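Local coordinates for conjugal transfer protein TRWB (Escherichia coli, PDB 1E9R) that probably couples DNA processing to transport through the secretion channel in bacterial conjugation, as a ring-forming, P-loop NTPase-like assembly of six chains, at residues 182-185 and 186-190; 253-256 and 257-260. All blocks are in the same frame, centred on the assembly; numbering follows the deposited sequence.

Both interactions are local, each binding two consecutive turns of a single helix, and together they illustrate how the same i to i+4 scheme is adapted to its place in the fold. Both are partly buried. Interaction 1, in the last turns of helix 181-188, is peripheral, about 38 Å from the centre of the chain, with three exposed residues; interaction 2, in the first turns of helix 252-269, is about 13 Å from that centre, with one. In the outer one the backbone bonds continue until the last one weakens, and leucines pack against helices. In the inner one a proline interrupts them and a serine hydroxyl adds a bond, with apolar chains facing a strand.

Interaction 1 (182-185 and 186-190); sequences DDLR and GFLEG
Phe-187 N donates to Asp-183 O at 2.8 Å, and Leu-188 N to Leu-184 O at the same 2.8 Å; with Gly-186 N on Asp-182 O at 3.0 Å, these bonds hold 182-185 to 186-190 as successive turns of one helix. The next bond in the series is weak: Glu-189 N stands 3.1 Å from Arg-185 O, with an N-H...O angle of 126°. The same amide also bonds to Gly-186 O, a three-residue spacing that tightens this turn.

Outward from this backbone core, Leu-184 and Leu-188 meet on one face, their chains crossing at a slant. Leu-184 carries its CG on the far side from the backbone N (chi1 -154°), which turns the end of the chain toward the following turn; there CD2 lies 3.4 Å from CD1 of Leu-188. The pair is buried against Leu-153 of helix 141-163, and Leu-184 also reaches Leu-207 of helix 201-217. Phe-187 touches the preceding turn through its CB, 3.3 Å from Leu-184 O, while its ring leads away to stack with Trp-175 and to take a cation-pi contact from Lys-160. Arg-185 turns its polar end away from 186-190 to the chain around Phe-197, where NE bonds to Phe-197 O. The exposed flank belongs to Asp-182, Asp-183 and Glu-189, the last laying CG 3.7 Å from Arg-185 O.

Beyond this turn the chain runs through Glu-189, whose backbone is in the polyproline region, and Gly-190, whose phi is positive (96°). That pair of conformations matches the central residues of a type II turn, and the whole is an amphipathic helix ending in a glycine-containing turn.

Interaction 2 (253-256 and 257-260); sequences PALR and PLIS
Ser-260 grips Arg-256 O twice: its backbone N donates at 2.9 Å to Arg-256 O, and its side-chain OG donates at 2.7 Å to the same Arg-256 O. The two donors come from opposite faces of the carbonyl plane, OG standing 39° out of it. The first torsion of Ser-260 (chi1 -64°) puts OG beside its own backbone N, folded back over the preceding turn.

The tight, buried side is that of Leu-255 and Ile-259. Ile-259 N bonds almost straight to Leu-255 O at 3.0 Å (N-H...O 175°), and Ile-259 CD1 lies 3.6 Å from Leu-255 CB. Both chains are buried against Trp-247 of strand 243-247, whereas Leu-258 only approaches Leu-255 distantly, CD1 to CD2 at 4.3 Å, and turns to helix 219-223.

The start of the segment, at Pro-253 and Ala-254, is more open, and the side chain of the exposed Pro-253 is about 5 Å from a bound sulfate, probably from the crystallisation liquor. Between the two, backbone bonding lapses at Pro-257, which has no N-H to offer: its CD is 3.9 Å from Pro-253 O and 3.8 Å from Ala-254 O. The four-residue bonds from Pro-257 N to Pro-253 O and from Leu-258 N to Ala-254 O are absent at this kink. Arg-256 leads its extended chain away, NE bonding to Ser-290 O.

Just beyond the kink, then, one carbonyl receives two donors, and Ser-260 OG, which donates to it, also accepts from Glu-292 N, linking the helix to the loop alongside.

Interaction 1 (182-185 and 186-190)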
ATOM      1  N   ASP B 182      -7.818 -34.599 -21.152  1.00 52.09           N
ATOM      2  CA  ASP B 182      -8.180 -35.956 -20.774  1.00 52.89           C
ATOM      3  C   ASP B 182      -7.059 -36.971 -20.875  1.00 53.12           C
ATOM      4  O   ASP B 182      -6.879 -37.780 -19.967  1.00 53.45           O
ATOM      5  CB  ASP B 182      -9.364 -36.440 -21.601  1.00 57.79           C
ATOM      6  CG  ASP B 182     -10.613 -35.623 -21.357  1.00 61.05           C
ATOM      7  OD1 ASP B 182     -10.530 -34.562 -20.693  1.00 63.17           O
ATOM      8  OD2 ASP B 182     -11.684 -36.043 -21.836  1.00 64.18           O
ATOM      9  N   ASP B 183      -6.309 -36.951 -21.972  1.00 52.10           N
ATOM     10  CA  ASP B 183      -5.222 -37.906 -22.122  1.00 50.59           C
ATOM     11  C   ASP B 183      -4.176 -37.683 -21.059  1.00 48.81           C
ATOM     12  O   ASP B 183      -3.593 -38.644 -20.553  1.00 47.57           O
ATOM     13  CB  ASP B 183      -4.584 -37.787 -23.495  1.00 54.17           C
ATOM     14  CG  ASP B 183      -5.505 -38.247 -24.596  1.00 55.86           C
ATOM     15  OD1 ASP B 183      -6.145 -39.305 -24.420  1.00 55.38           O
ATOM     16  OD2 ASP B 183      -5.584 -37.559 -25.637  1.00 57.29           O
ATOM     17  N   LEU B 184      -3.942 -36.412 -20.728  1.00 46.40           N
ATOM     18  CA  LEU B 184      -2.965 -36.057 -19.707  1.00 45.67           C
ATOM     19  C   LEU B 184      -3.420 -36.710 -18.419  1.00 45.26           C
ATOM     20  O   LEU B 184      -2.657 -37.421 -17.762  1.00 43.07           O
ATOM     21  CB  LEU B 184      -2.914 -34.549 -19.510  1.00 44.02           C
ATOM     22  CG  LEU B 184      -1.594 -33.976 -18.990  1.00 44.71           C
ATOM     23  CD1 LEU B 184      -1.848 -32.553 -18.526  1.00 44.00           C
ATOM     24  CD2 LEU B 184      -1.032 -34.812 -17.856  1.00 43.99           C
ATOM     25  N   ARG B 185      -4.677 -36.453 -18.064  1.00 46.46           N
ATOM     26  CA  ARG B 185      -5.279 -37.027 -16.864  1.00 48.16           C
ATOM     27  C   ARG B 185      -5.008 -38.530 -16.811  1.00 47.40           C
ATOM     28  O   ARG B 185      -4.607 -39.065 -15.783  1.00 47.58           O
ATOM     29  CB  ARG B 185      -6.788 -36.789 -16.871  1.00 51.07           C
ATOM     30  CG  ARG B 185      -7.222 -35.364 -16.562  1.00 52.83           C
ATOM     31  CD  ARG B 185      -7.618 -35.250 -15.106  1.00 52.72           C
ATOM     32  NE  ARG B 185      -8.128 -33.930 -14.750  1.00 55.12           N
ATOM     33  CZ  ARG B 185      -9.196 -33.363 -15.297  1.00 56.17           C
ATOM     34  NH1 ARG B 185      -9.867 -33.994 -16.244  1.00 56.98           N
ATOM     35  NH2 ARG B 185      -9.587 -32.160 -14.900  1.00 56.24           N
ATOM     36  N   GLY B 186      -5.231 -39.207 -17.931  1.00 48.41           N
ATOM     37  CA  GLY B 186      -5.003 -40.640 -17.984  1.00 47.08           C
ATOM     38  C   GLY B 186      -3.545 -40.988 -17.766  1.00 48.14           C
ATOM     39  O   GLY B 186      -3.222 -41.961 -17.073  1.00 46.40           O
ATOM     40  N   PHE B 187      -2.656 -40.199 -18.366  1.00 47.27           N
ATOM     41  CA  PHE B 187      -1.231 -40.434 -18.204  1.00 45.86           C
ATOM     42  C   PHE B 187      -0.868 -40.278 -16.732  1.00 45.28           C
ATOM     43  O   PHE B 187      -0.085 -41.051 -16.185  1.00 43.76           O
ATOM     44  CB  PHE B 187      -0.415 -39.444 -19.024  1.00 45.52           C
ATOM     45  CG  PHE B 187       1.054 -39.692 -18.943  1.00 47.10           C
ATOM     46  CD1 PHE B 187       1.636 -40.724 -19.668  1.00 48.07           C
ATOM     47  CD2 PHE B 187       1.853 -38.941 -18.092  1.00 46.83           C
ATOM     48  CE1 PHE B 187       2.993 -41.009 -19.547  1.00 49.12           C
ATOM     49  CE2 PHE B 187       3.211 -39.214 -17.960  1.00 47.74           C
ATOM     50  CZ  PHE B 187       3.782 -40.252 -18.690  1.00 49.32           C
ATOM     51  N   LEU B 188      -1.453 -39.273 -16.091  1.00 46.46           N
ATOM     52  CA  LEU B 188      -1.189 -39.016 -14.677  1.00 47.92           C
ATOM     53  C   LEU B 188      -1.727 -40.078 -13.731  1.00 49.75           C
ATOM     54  O   LEU B 188      -1.271 -40.172 -12.586  1.00 49.58           O
ATOM     55  CB  LEU B 188      -1.741 -37.652 -14.275  1.00 44.95           C
ATOM     56  CG  LEU B 188      -0.903 -36.493 -14.806  1.00 43.14           C
ATOM     57  CD1 LEU B 188      -1.582 -35.177 -14.472  1.00 41.47           C
ATOM     58  CD2 LEU B 188       0.501 -36.565 -14.202  1.00 40.77           C
ATOM     59  N   GLU B 189      -2.694 -40.872 -14.187  1.00 52.23           N
ATOM     60  CA  GLU B 189      -3.236 -41.932 -13.340  1.00 54.33           C
ATOM     61  C   GLU B 189      -2.061 -42.780 -12.867  1.00 52.42           C
ATOM     62  O   GLU B 189      -1.179 -43.125 -13.651  1.00 54.74           O
ATOM     63  CB  GLU B 189      -4.213 -42.810 -14.116  1.00 56.99           C
ATOM     64  CG  GLU B 189      -5.613 -42.254 -14.240  1.00 61.39           C
ATOM     65  CD  GLU B 189      -6.438 -43.030 -15.259  1.00 63.32           C
ATOM     66  OE1 GLU B 189      -6.323 -44.276 -15.295  1.00 63.61           O
ATOM     67  OE2 GLU B 189      -7.200 -42.395 -16.022  1.00 66.20           O
ATOM     68  N   GLY B 190      -2.037 -43.104 -11.585  1.00 50.77           N
ATOM     69  CA  GLY B 190      -0.939 -43.898 -11.077  1.00 48.83           C
ATOM     70  C   GLY B 190       0.158 -43.049 -10.462  1.00 48.96           C
ATOM     71  O   GLY B 190       1.056 -43.572  -9.798  1.00 47.94           O
TER

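Interaction 2 (253-256 and 257-260)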
ATOM      1  N   PRO B 253      15.655 -12.722 -23.685  1.00 37.94           N
ATOM      2  CA  PRO B 253      14.325 -12.994 -23.143  1.00 37.55           C
ATOM      3  C   PRO B 253      13.870 -14.432 -23.313  1.00 37.51           C
ATOM      4  O   PRO B 253      13.355 -15.040 -22.383  1.00 38.66           O
ATOM      5  CB  PRO B 253      13.438 -12.004 -23.896  1.00 39.54           C
ATOM      6  CG  PRO B 253      14.190 -11.770 -25.178  1.00 41.66           C
ATOM      7  CD  PRO B 253      15.601 -11.650 -24.690  1.00 38.69           C
ATOM      8  N   ALA B 254      14.052 -14.976 -24.505  1.00 35.88           N
ATOM      9  CA  ALA B 254      13.644 -16.345 -24.771  1.00 33.68           C
ATOM     10  C   ALA B 254      14.416 -17.357 -23.927  1.00 33.39           C
ATOM     11  O   ALA B 254      13.874 -18.393 -23.528  1.00 29.72           O
ATOM     12  CB  ALA B 254      13.828 -16.654 -26.254  1.00 32.99           C
ATOM     13  N   LEU B 255      15.681 -17.050 -23.653  1.00 32.68           N
ATOM     14  CA  LEU B 255      16.535 -17.948 -22.892  1.00 33.02           C
ATOM     15  C   LEU B 255      16.523 -17.723 -21.390  1.00 31.23           C
ATOM     16  O   LEU B 255      17.071 -18.522 -20.643  1.00 29.34           O
ATOM     17  CB  LEU B 255      17.973 -17.858 -23.413  1.00 34.34           C
ATOM     18  CG  LEU B 255      18.218 -18.538 -24.763  1.00 35.90           C
ATOM     19  CD1 LEU B 255      19.595 -18.193 -25.297  1.00 37.19           C
ATOM     20  CD2 LEU B 255      18.068 -20.045 -24.592  1.00 35.53           C
ATOM     21  N   ARG B 256      15.896 -16.642 -20.947  1.00 31.64           N
ATOM     22  CA  ARG B 256      15.830 -16.313 -19.522  1.00 32.51           C
ATOM     23  C   ARG B 256      15.506 -17.512 -18.609  1.00 31.77           C
ATOM     24  O   ARG B 256      16.227 -17.785 -17.645  1.00 34.19           O
ATOM     25  CB  ARG B 256      14.816 -15.188 -19.308  1.00 32.45           C
ATOM     26  CG  ARG B 256      14.896 -14.516 -17.969  1.00 32.55           C
ATOM     27  CD  ARG B 256      13.955 -13.336 -17.933  1.00 35.71           C
ATOM     28  NE  ARG B 256      14.102 -12.550 -16.708  1.00 41.52           N
ATOM     29  CZ  ARG B 256      13.166 -12.425 -15.765  1.00 43.25           C
ATOM     30  NH1 ARG B 256      11.993 -13.042 -15.901  1.00 41.73           N
ATOM     31  NH2 ARG B 256      13.402 -11.678 -14.683  1.00 43.64           N
ATOM     32  N   PRO B 257      14.417 -18.247 -18.889  1.00 31.87           N
ATOM     33  CA  PRO B 257      14.141 -19.385 -18.002  1.00 31.58           C
ATOM     34  C   PRO B 257      15.171 -20.529 -18.009  1.00 31.15           C
ATOM     35  O   PRO B 257      15.425 -21.142 -16.970  1.00 30.35           O
ATOM     36  CB  PRO B 257      12.737 -19.836 -18.436  1.00 30.65           C
ATOM     37  CG  PRO B 257      12.605 -19.330 -19.812  1.00 31.48           C
ATOM     38  CD  PRO B 257      13.268 -17.985 -19.768  1.00 31.59           C
ATOM     39  N   LEU B 258      15.765 -20.813 -19.170  1.00 32.28           N
ATOM     40  CA  LEU B 258      16.771 -21.877 -19.285  1.00 30.83           C
ATOM     41  C   LEU B 258      18.033 -21.503 -18.521  1.00 30.51           C
ATOM     42  O   LEU B 258      18.538 -22.295 -17.729  1.00 29.38           O
ATOM     43  CB  LEU B 258      17.154 -22.133 -20.748  1.00 30.74           C
ATOM     44  CG  LEU B 258      17.460 -23.602 -21.103  1.00 31.89           C
ATOM     45  CD1 LEU B 258      18.337 -23.661 -22.342  1.00 29.97           C
ATOM     46  CD2 LEU B 258      18.143 -24.303 -19.944  1.00 27.84           C
ATOM     47  N   ILE B 259      18.540 -20.296 -18.777  1.00 29.64           N
ATOM     48  CA  ILE B 259      19.740 -19.798 -18.115  1.00 30.96           C
ATOM     49  C   ILE B 259      19.472 -19.751 -16.608  1.00 31.30           C
ATOM     50  O   ILE B 259      20.302 -20.196 -15.806  1.00 30.81           O
ATOM     51  CB  ILE B 259      20.122 -18.394 -18.650  1.00 31.53           C
ATOM     52  CG1 ILE B 259      20.468 -18.482 -20.141  1.00 29.14           C
ATOM     53  CG2 ILE B 259      21.329 -17.858 -17.915  1.00 29.93           C
ATOM     54  CD1 ILE B 259      20.389 -17.137 -20.876  1.00 33.70           C
ATOM     55  N   SER B 260      18.307 -19.232 -16.222  1.00 30.33           N
ATOM     56  CA  SER B 260      17.937 -19.188 -14.808  1.00 27.73           C
ATOM     57  C   SER B 260      17.953 -20.615 -14.256  1.00 27.64           C
ATOM     58  O   SER B 260      18.387 -20.850 -13.138  1.00 27.36           O
ATOM     59  CB  SER B 260      16.535 -18.591 -14.621  1.00 25.82           C
ATOM     60  OG  SER B 260      16.498 -17.244 -15.045  1.00 25.24           O
TER